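Local coordinates for protein probable Thioesterase (Bartonella henselae, PDB 3HM0) that probably hydrolyses acyl thioesters as a hotdog-fold thioesterase, at residues 52-63 against 97-106. Sequence-based numbering, arbitrary orientation.
Sequences GVVYHARYLEFF and MEINFSRPAQ
Tyr-59 reaches Ala-105 with its hydroxyl. The backbone N of Ala-105 donates to Tyr-59 OH over 2.8 Å, near the ring plane and nearly straight (162°). With CG anti to the carbonyl carbon (chi1 -66°), the tyrosine ring extends to Phe-101 and Ala-105. Val-54 CG1, from the same segment, covers one ring face. The ring also meets Phe-101 at an oblique 54°, with Tyr-59 CD2 3.7 Å from CE1 of Phe-101, at the phenylalanine's edge. A second bond, from Val-54 N to Ala-105 O (3.1 Å), ties the loop before the helix to the loop after the strand. Further along, the extended Met-97 passes Leu-60, and Met-97 CE lies 3.9 Å from CD2 of Phe-63.

This buried part contrasts with the exposed end. There Val-53 CG2 lies 3.9 Å from Pro-104 CB, and Val-53 meets the Gln-106 amide by packing alone.

The arrangement fits a hotdog fold, with helix 58-72 packed against the antiparallel sheet. Tyr-59 and Phe-63 also touch Ile-131 of strand 124-133. Strand 90-101 lies beside 136-149, and its residues 97-100 pair antiparallel with a strand of the second subunit, so the sheet continues across the interface.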
# COMPACT_ATOMS: atom_id res chain seq x y z
N GLY A 52 5.94 -14.82 5.01
CA GLY A 52 4.93 -15.43 5.88
C GLY A 52 4.34 -14.54 6.94
O GLY A 52 3.40 -14.95 7.63
N VAL A 53 4.84 -13.31 7.08
CA VAL A 53 4.45 -12.45 8.20
C VAL A 53 4.24 -11.01 7.74
O VAL A 53 4.32 -10.72 6.55
CB VAL A 53 5.47 -12.55 9.37
CG1 VAL A 53 5.58 -13.98 9.86
CG2 VAL A 53 6.87 -12.03 8.94
N VAL A 54 3.97 -10.10 8.67
CA VAL A 54 3.63 -8.73 8.29
C VAL A 54 4.79 -8.04 7.58
O VAL A 54 5.91 -8.05 8.08
CB VAL A 54 3.14 -7.90 9.52
CG1 VAL A 54 3.09 -6.40 9.20
CG2 VAL A 54 1.76 -8.41 10.02
N TYR A 55 4.54 -7.44 6.42
CA TYR A 55 5.57 -6.72 5.68
C TYR A 55 6.04 -5.56 6.56
O TYR A 55 5.24 -5.00 7.33
CB TYR A 55 4.99 -6.22 4.35
CG TYR A 55 5.95 -5.40 3.52
CD1 TYR A 55 7.16 -5.93 3.09
CD2 TYR A 55 5.65 -4.09 3.16
CE1 TYR A 55 8.04 -5.18 2.34
CE2 TYR A 55 6.54 -3.34 2.41
CZ TYR A 55 7.72 -3.89 2.00
OH TYR A 55 8.61 -3.16 1.25
N HIS A 56 7.33 -5.21 6.46
CA HIS A 56 7.93 -4.27 7.44
C HIS A 56 7.29 -2.88 7.36
O HIS A 56 7.06 -2.26 8.39
CB HIS A 56 9.47 -4.23 7.37
CG HIS A 56 10.01 -3.44 6.22
ND1 HIS A 56 10.02 -3.92 4.92
CD2 HIS A 56 10.54 -2.19 6.15
CE1 HIS A 56 10.54 -3.01 4.11
NE2 HIS A 56 10.85 -1.94 4.83
N ALA A 57 6.99 -2.42 6.15
CA ALA A 57 6.36 -1.09 5.99
C ALA A 57 4.91 -1.03 6.46
O ALA A 57 4.43 0.05 6.74
CB ALA A 57 6.47 -0.60 4.53
N ARG A 58 4.21 -2.16 6.57
CA ARG A 58 2.83 -2.12 7.05
C ARG A 58 2.75 -1.76 8.54
O ARG A 58 1.76 -1.14 8.97
CB ARG A 58 2.03 -3.39 6.71
CG ARG A 58 2.06 -3.83 5.24
CD ARG A 58 1.13 -3.04 4.33
NE ARG A 58 -0.25 -3.24 4.77
CZ ARG A 58 -1.34 -3.00 4.05
NH1 ARG A 58 -1.25 -2.55 2.81
NH2 ARG A 58 -2.53 -3.24 4.58
N TYR A 59 3.78 -2.11 9.31
CA TYR A 59 3.84 -1.67 10.72
C TYR A 59 3.74 -0.17 10.83
O TYR A 59 3.15 0.32 11.79
CB TYR A 59 5.11 -2.14 11.45
CG TYR A 59 5.21 -3.64 11.64
CD1 TYR A 59 4.36 -4.31 12.50
CD2 TYR A 59 6.18 -4.38 10.95
CE1 TYR A 59 4.45 -5.68 12.68
CE2 TYR A 59 6.29 -5.78 11.14
CZ TYR A 59 5.42 -6.41 12.01
OH TYR A 59 5.48 -7.78 12.21
N LEU A 60 4.28 0.57 9.87
CA LEU A 60 4.13 2.03 9.86
C LEU A 60 2.68 2.48 9.61
O LEU A 60 2.28 3.55 10.05
CB LEU A 60 5.06 2.70 8.85
CG LEU A 60 6.55 2.93 9.13
CD1 LEU A 60 7.36 1.61 9.06
CD2 LEU A 60 7.07 3.94 8.10
N GLU A 61 1.89 1.67 8.89
CA GLU A 61 0.46 1.96 8.73
C GLU A 61 -0.25 1.79 10.05
O GLU A 61 -1.07 2.63 10.41
CB GLU A 61 -0.19 1.11 7.62
CG GLU A 61 0.22 1.62 6.24
CD GLU A 61 -0.53 0.96 5.13
OE1 GLU A 61 -1.57 0.34 5.41
OE2 GLU A 61 -0.07 1.06 3.98
N PHE A 62 0.09 0.71 10.76
CA PHE A 62 -0.48 0.46 12.08
C PHE A 62 -0.10 1.57 13.08
O PHE A 62 -0.95 2.05 13.83
CB PHE A 62 -0.08 -0.93 12.59
CG PHE A 62 -0.67 -2.09 11.80
CD1 PHE A 62 -2.04 -2.18 11.57
CD2 PHE A 62 0.14 -3.12 11.34
CE1 PHE A 62 -2.58 -3.24 10.86
CE2 PHE A 62 -0.41 -4.21 10.63
CZ PHE A 62 -1.77 -4.25 10.38
N PHE A 63 1.16 2.00 13.07
CA PHE A 63 1.59 3.13 13.91
C PHE A 63 0.82 4.40 13.59
O PHE A 63 0.47 5.13 14.51
CB PHE A 63 3.09 3.42 13.76
CG PHE A 63 3.97 2.47 14.52
CD1 PHE A 63 3.72 2.19 15.87
CD2 PHE A 63 5.07 1.89 13.90
CE1 PHE A 63 4.55 1.32 16.61
CE2 PHE A 63 5.91 1.02 14.62
CZ PHE A 63 5.65 0.73 15.99
N MET A 97 11.83 9.14 12.20
CA MET A 97 11.27 7.94 12.78
C MET A 97 12.39 6.91 13.04
O MET A 97 13.28 6.74 12.22
CB MET A 97 10.21 7.40 11.83
CG MET A 97 9.33 6.35 12.41
SD MET A 97 7.90 5.96 11.35
CE MET A 97 6.93 5.08 12.58
N GLU A 98 12.34 6.26 14.20
CA GLU A 98 13.21 5.14 14.55
C GLU A 98 12.37 3.93 14.82
O GLU A 98 11.54 3.94 15.74
CB GLU A 98 13.99 5.41 15.84
CG GLU A 98 15.48 5.67 15.61
CD GLU A 98 16.39 4.76 16.45
OE1 GLU A 98 16.16 4.63 17.68
OE2 GLU A 98 17.35 4.18 15.86
N ILE A 99 12.59 2.86 14.06
CA ILE A 99 11.85 1.61 14.29
C ILE A 99 12.76 0.44 14.62
O ILE A 99 13.80 0.21 14.00
CB ILE A 99 10.94 1.23 13.09
CG1 ILE A 99 10.24 2.46 12.54
CG2 ILE A 99 9.93 0.14 13.49
CD1 ILE A 99 11.06 3.20 11.50
N ASN A 100 12.32 -0.31 15.62
CA ASN A 100 12.95 -1.57 15.96
C ASN A 100 12.01 -2.73 15.67
O ASN A 100 10.92 -2.80 16.24
CB ASN A 100 13.35 -1.56 17.45
CG ASN A 100 14.15 -2.80 17.84
OD1 ASN A 100 15.04 -3.24 17.09
ND2 ASN A 100 13.84 -3.37 19.00
N PHE A 101 12.43 -3.64 14.79
CA PHE A 101 11.61 -4.83 14.47
C PHE A 101 12.08 -6.08 15.21
O PHE A 101 12.96 -6.80 14.71
CB PHE A 101 11.59 -5.08 12.95
CG PHE A 101 11.17 -3.87 12.12
CD1 PHE A 101 9.85 -3.71 11.72
CD2 PHE A 101 12.10 -2.93 11.71
CE1 PHE A 101 9.48 -2.61 10.95
CE2 PHE A 101 11.72 -1.84 10.93
CZ PHE A 101 10.41 -1.69 10.54
N SER A 102 11.50 -6.36 16.37
CA SER A 102 11.98 -7.47 17.21
C SER A 102 11.38 -8.82 16.86
O SER A 102 12.09 -9.80 16.74
CB SER A 102 11.71 -7.21 18.70
OG SER A 102 12.02 -5.89 19.06
N ARG A 103 10.06 -8.86 16.76
CA ARG A 103 9.33 -10.09 16.60
C ARG A 103 8.27 -9.87 15.56
O ARG A 103 7.78 -8.74 15.40
CB ARG A 103 8.66 -10.44 17.90
CG ARG A 103 9.58 -10.97 18.98
CD ARG A 103 8.76 -11.66 20.07
NE ARG A 103 9.56 -11.95 21.25
CZ ARG A 103 10.03 -11.03 22.11
NH1 ARG A 103 9.82 -9.71 21.93
NH2 ARG A 103 10.74 -11.44 23.16
N PRO A 104 7.89 -10.94 14.84
CA PRO A 104 6.97 -10.76 13.73
C PRO A 104 5.50 -10.92 14.12
O PRO A 104 5.16 -11.70 15.02
CB PRO A 104 7.40 -11.86 12.77
CG PRO A 104 7.92 -12.95 13.67
CD PRO A 104 8.39 -12.32 14.94
N ALA A 105 4.62 -10.17 13.45
CA ALA A 105 3.18 -10.42 13.59
C ALA A 105 2.74 -11.40 12.53
O ALA A 105 3.21 -11.35 11.42
CB ALA A 105 2.40 -9.14 13.50
N GLN A 106 1.84 -12.30 12.90
CA GLN A 106 1.36 -13.36 12.02
C GLN A 106 -0.02 -13.00 11.46
O GLN A 106 -0.72 -12.13 12.02
CB GLN A 106 1.25 -14.69 12.78
CG GLN A 106 2.45 -15.06 13.68
CD GLN A 106 3.58 -15.68 12.89
OE1 GLN A 106 3.37 -16.18 11.78
NE2 GLN A 106 4.79 -15.66 13.45